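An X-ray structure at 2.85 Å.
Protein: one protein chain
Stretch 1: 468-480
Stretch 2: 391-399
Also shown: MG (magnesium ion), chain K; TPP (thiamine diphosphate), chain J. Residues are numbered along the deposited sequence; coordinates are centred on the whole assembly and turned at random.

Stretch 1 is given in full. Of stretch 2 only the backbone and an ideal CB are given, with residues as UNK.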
# COMPACT_ATOMS: atom_id res chain seq x y z
N LEU B 468 -21.88 7.63 3.39
CA LEU B 468 -21.65 8.52 2.27
C LEU B 468 -21.79 9.97 2.73
O LEU B 468 -22.88 10.40 3.13
CB LEU B 468 -22.61 8.19 1.13
CG LEU B 468 -22.80 9.21 0.00
CD1 LEU B 468 -21.51 9.35 -0.78
CD2 LEU B 468 -23.89 8.74 -0.92
N MET B 469 -20.68 10.72 2.73
CA MET B 469 -20.73 12.17 2.91
C MET B 469 -20.80 12.76 1.52
O MET B 469 -19.82 12.75 0.77
CB MET B 469 -19.50 12.68 3.66
CG MET B 469 -19.10 11.85 4.85
SD MET B 469 -18.11 12.78 6.02
CE MET B 469 -17.30 11.45 6.92
N ASN B 470 -21.96 13.29 1.17
CA ASN B 470 -22.22 13.74 -0.19
C ASN B 470 -22.19 15.26 -0.13
O ASN B 470 -23.13 15.89 0.35
CB ASN B 470 -23.57 13.20 -0.66
CG ASN B 470 -24.10 13.90 -1.89
OD1 ASN B 470 -23.36 14.63 -2.57
ND2 ASN B 470 -25.38 13.71 -2.17
N ASN B 471 -21.07 15.84 -0.58
CA ASN B 471 -20.86 17.28 -0.68
C ASN B 471 -21.29 17.87 -2.01
O ASN B 471 -21.11 19.07 -2.22
CB ASN B 471 -19.39 17.62 -0.42
CG ASN B 471 -18.45 16.92 -1.37
OD1 ASN B 471 -18.88 16.17 -2.25
ND2 ASN B 471 -17.17 17.14 -1.19
N GLU B 472 -21.86 17.05 -2.90
CA GLU B 472 -22.12 17.40 -4.30
C GLU B 472 -20.95 18.19 -4.89
O GLU B 472 -21.09 19.32 -5.37
CB GLU B 472 -23.47 18.09 -4.45
CG GLU B 472 -24.53 17.33 -3.61
CD GLU B 472 -25.98 17.55 -4.02
OE1 GLU B 472 -26.75 16.56 -4.04
OE2 GLU B 472 -26.32 18.69 -4.42
N ALA B 473 -19.78 17.56 -4.82
CA ALA B 473 -18.49 18.12 -5.19
C ALA B 473 -17.43 17.02 -5.19
O ALA B 473 -17.54 16.03 -4.46
CB ALA B 473 -18.07 19.26 -4.25
N LEU B 474 -16.37 17.23 -5.99
CA LEU B 474 -15.17 16.43 -5.80
C LEU B 474 -14.63 16.77 -4.43
O LEU B 474 -14.72 15.95 -3.52
CB LEU B 474 -14.17 16.66 -6.92
CG LEU B 474 -14.69 16.03 -8.23
CD1 LEU B 474 -13.96 16.48 -9.48
CD2 LEU B 474 -14.62 14.50 -8.12
N GLY B 475 -14.14 17.98 -4.21
CA GLY B 475 -14.08 18.37 -2.81
C GLY B 475 -12.68 18.59 -2.30
O GLY B 475 -12.39 19.62 -1.71
N LEU B 476 -11.82 17.58 -2.45
CA LEU B 476 -10.42 17.81 -2.17
C LEU B 476 -9.85 18.73 -3.26
O LEU B 476 -9.09 19.66 -2.97
CB LEU B 476 -9.69 16.48 -2.08
CG LEU B 476 -8.35 16.29 -1.38
CD1 LEU B 476 -7.20 16.72 -2.24
CD2 LEU B 476 -8.39 17.04 -0.07
N VAL B 477 -10.28 18.50 -4.51
CA VAL B 477 -10.01 19.43 -5.59
C VAL B 477 -10.65 20.78 -5.29
O VAL B 477 -10.01 21.82 -5.40
CB VAL B 477 -10.51 18.87 -6.94
CG1 VAL B 477 -10.48 19.93 -8.01
CG2 VAL B 477 -9.70 17.66 -7.38
N HIS B 478 -11.92 20.78 -4.87
CA HIS B 478 -12.63 22.02 -4.54
C HIS B 478 -11.82 22.87 -3.57
O HIS B 478 -11.74 24.10 -3.71
CB HIS B 478 -13.99 21.67 -3.95
CG HIS B 478 -14.90 22.83 -3.70
ND1 HIS B 478 -14.65 23.79 -2.74
CD2 HIS B 478 -16.09 23.17 -4.27
CE1 HIS B 478 -15.63 24.67 -2.74
NE2 HIS B 478 -16.52 24.32 -3.65
N GLN B 479 -11.18 22.22 -2.60
CA GLN B 479 -10.42 22.95 -1.61
C GLN B 479 -9.10 23.42 -2.19
O GLN B 479 -8.68 24.55 -1.95
CB GLN B 479 -10.25 22.08 -0.37
CG GLN B 479 -9.20 22.55 0.63
CD GLN B 479 -9.29 21.75 1.92
OE1 GLN B 479 -10.14 20.87 2.06
NE2 GLN B 479 -8.48 22.10 2.90
N GLN B 480 -8.45 22.59 -3.03
CA GLN B 480 -7.19 23.02 -3.63
C GLN B 480 -7.37 24.17 -4.62
O GLN B 480 -6.58 25.12 -4.63
CB GLN B 480 -6.49 21.83 -4.31
CG GLN B 480 -5.52 21.07 -3.40
CD GLN B 480 -5.12 19.72 -3.96
OE1 GLN B 480 -5.88 19.09 -4.70
NE2 GLN B 480 -3.92 19.26 -3.61
N UNK B 391 -11.22 8.26 -1.18
CA UNK B 391 -10.19 9.29 -1.20
C UNK B 391 -10.81 10.68 -1.37
O UNK B 391 -11.64 10.88 -2.25
CB UNK B 391 -9.19 9.02 -2.32
N UNK B 392 -10.39 11.63 -0.55
CA UNK B 392 -10.88 13.01 -0.63
C UNK B 392 -10.98 13.64 0.76
O UNK B 392 -10.29 13.23 1.70
CB UNK B 392 -12.24 13.05 -1.32
N UNK B 393 -11.88 14.62 0.88
CA UNK B 393 -12.01 15.29 2.17
C UNK B 393 -12.59 14.36 3.23
O UNK B 393 -12.12 14.36 4.38
CB UNK B 393 -12.89 16.54 2.03
N UNK B 394 -13.58 13.54 2.86
CA UNK B 394 -14.19 12.62 3.82
C UNK B 394 -13.16 11.67 4.42
O UNK B 394 -13.25 11.33 5.61
CB UNK B 394 -15.31 11.82 3.15
N UNK B 395 -12.18 11.24 3.62
CA UNK B 395 -11.11 10.37 4.09
C UNK B 395 -10.23 11.09 5.11
O UNK B 395 -9.89 10.52 6.16
CB UNK B 395 -10.26 9.88 2.91
N UNK B 396 -9.77 12.32 4.81
CA UNK B 396 -8.93 13.01 5.79
C UNK B 396 -9.71 13.31 7.06
O UNK B 396 -9.17 13.19 8.17
CB UNK B 396 -8.37 14.31 5.20
N UNK B 397 -10.99 13.69 6.93
CA UNK B 397 -11.84 13.91 8.10
C UNK B 397 -11.92 12.64 8.95
O UNK B 397 -11.80 12.70 10.19
CB UNK B 397 -13.24 14.35 7.67
N UNK B 398 -12.13 11.49 8.30
CA UNK B 398 -12.22 10.23 9.04
C UNK B 398 -10.90 9.88 9.72
O UNK B 398 -10.88 9.50 10.89
CB UNK B 398 -12.64 9.10 8.10
N UNK B 399 -9.79 10.03 9.00
CA UNK B 399 -8.48 9.80 9.59
C UNK B 399 -8.27 10.68 10.81
O UNK B 399 -7.70 10.25 11.82
CB UNK B 399 -7.38 10.05 8.56
MG MG K . -17.85 14.40 -1.69
N1' TPP J . -9.23 10.56 -10.24
C2' TPP J . -8.99 9.41 -9.51
CM2 TPP J . -9.32 8.05 -10.06
N3' TPP J . -8.42 9.47 -8.26
C4' TPP J . -8.06 10.68 -7.72
N4' TPP J . -7.50 10.66 -6.51
C5' TPP J . -8.31 11.85 -8.45
C6' TPP J . -8.90 11.77 -9.70
C7' TPP J . -7.97 13.20 -7.86
N3 TPP J . -8.82 13.42 -6.72
C2 TPP J . -8.42 13.16 -5.43
S1 TPP J . -9.53 13.45 -4.32
C5 TPP J . -10.58 13.95 -5.45
C4 TPP J . -10.09 13.88 -6.73
CM4 TPP J . -10.91 14.29 -7.91
C6 TPP J . -11.94 14.41 -5.01
C7 TPP J . -12.63 13.38 -4.11
O7 TPP J . -14.01 13.40 -4.41
PA TPP J . -15.11 12.83 -3.36
O1A TPP J . -15.35 11.36 -3.56
O2A TPP J . -16.36 13.66 -3.60
O3A TPP J . -14.51 13.01 -1.88
PB TPP J . -14.71 14.37 -0.99
O1B TPP J . -14.73 13.98 0.49
O2B TPP J . -13.61 15.38 -1.22
O3B TPP J . -15.98 15.06 -1.41

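Position 391 precedes the helix in an extended conformation (phi -122°, psi 132°). Its CA-to-CB bond points sideways, and no atom of stretch 1 lies within 5.5 Å of the ideal CB, so stretch 1 sets little preference and a beta-branched residue would suit the backbone as well as many others. The residue is Val-391, in the t rotamer; its carbonyl O lies 3.3 Å from C7 of the thiamine diphosphate.

Position 392 is far more restrictive. With phi 145° and psi -154°, a CB would be jammed against the carbonyl O of position 391, and the ideal CB would also stand 2.3 Å from TPP O3A. Both point to glycine, and Gly-392 is found at the N-cap position. Its bare CA packs against Leu-476, whose CB is 3.9 Å from Gly-392 CA, where the two backbones come close together.

At position 393 the helix begins. The CA-to-CB bond points sideways, with the ideal CB 4.7 Å from Leu-476 N and 5.1 Å from Gln-479 OE1. A long side chain could follow the backbone of Gly-475 and Leu-476 towards that amide; glutamine, lysine or arginine could offer a donor there, and methionine could fill the space without one. Gln-393 is the deposited residue. Its CG packs 3.6 Å from Leu-476 N, and its NE2 donates a hydrogen bond to Gln-479 OE1 (3.0 Å), tying the two helices together. The backbone N of Gln-393 binds TPP O2B at 2.8 Å.

The CB of position 394 points toward stretch 1, 4.1 Å from Met-469 SD, while the diphosphate lies close by. A side chain able to turn a donor to the phosphates would suit, such as histidine, asparagine, lysine or arginine. His-394, with chi1 at 67° (p), touches Met-469 SD with its CB and leads its ring away to the cofactor. Its N and ND1 each donate to TPP O1B at 2.7 Å, gripping one oxygen from two sites on the residue.

Positions 395 and 396 have no atom of stretch 1 within 5.5 Å of their ideal CBs, so many helix-compatible residues would fit. Gln-395 folds back so that its OE1 accepts a hydrogen bond from Gly-392 N (3.3 Å). The CB of Met-396 points toward stretch 1, but the end of its side chain leads away.

Position 397 points toward stretch 1, with its ideal CB 5.0 Å from Met-469 CE. A large apolar or aromatic side chain would suit this thioether. Trp-397 provides it: its CE3 lies 4.1 Å from Met-469 SD, and the sulfur approaches the ring obliquely.

Position 398 also points toward stretch 1, with Met-469 CE 5.4 Å from the ideal CB, so a small or medium side chain such as alanine, serine, threonine or valine would be suitable. Thr-398 brings OG1 to 4.1 Å from Met-469 CE, while the same hydroxyl donates to His-394 O at 2.6 Å.

Position 399 is out of reach of stretch 1, which imposes no choice; Ala-399 continues the helix.

Stretch 2 391-399: VGQHQMWTA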
# COMPACT_ATOMS: atom_id res chain seq x y z
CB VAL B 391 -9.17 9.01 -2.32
CG1 VAL B 391 -8.26 10.20 -2.50
CG2 VAL B 391 -8.37 7.77 -1.99
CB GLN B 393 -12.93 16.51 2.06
CG GLN B 393 -12.61 17.57 1.05
CD GLN B 393 -13.52 18.77 1.21
OE1 GLN B 393 -14.75 18.65 1.15
NE2 GLN B 393 -12.93 19.92 1.50
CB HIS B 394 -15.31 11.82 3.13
CG HIS B 394 -14.82 10.88 2.07
ND1 HIS B 394 -14.65 11.26 0.76
CD2 HIS B 394 -14.44 9.58 2.14
CE1 HIS B 394 -14.18 10.24 0.06
NE2 HIS B 394 -14.05 9.20 0.88
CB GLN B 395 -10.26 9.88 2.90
CG GLN B 395 -8.86 9.33 3.24
CD GLN B 395 -7.99 9.12 1.98
OE1 GLN B 395 -8.17 9.81 0.98
NE2 GLN B 395 -7.05 8.17 2.03
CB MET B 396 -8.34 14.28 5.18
CG MET B 396 -7.28 14.05 4.08
SD MET B 396 -6.30 12.50 4.17
CE MET B 396 -5.43 12.63 5.73
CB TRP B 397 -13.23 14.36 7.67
CG TRP B 397 -13.34 15.78 7.15
CD1 TRP B 397 -12.58 16.85 7.51
CD2 TRP B 397 -14.27 16.26 6.17
NE1 TRP B 397 -12.98 17.97 6.82
CE2 TRP B 397 -14.01 17.64 5.99
CE3 TRP B 397 -15.30 15.66 5.43
CZ2 TRP B 397 -14.76 18.43 5.11
CZ3 TRP B 397 -16.03 16.45 4.56
CH2 TRP B 397 -15.76 17.81 4.40
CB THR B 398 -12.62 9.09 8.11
OG1 THR B 398 -13.80 9.46 7.39
CG2 THR B 398 -12.90 7.84 8.91
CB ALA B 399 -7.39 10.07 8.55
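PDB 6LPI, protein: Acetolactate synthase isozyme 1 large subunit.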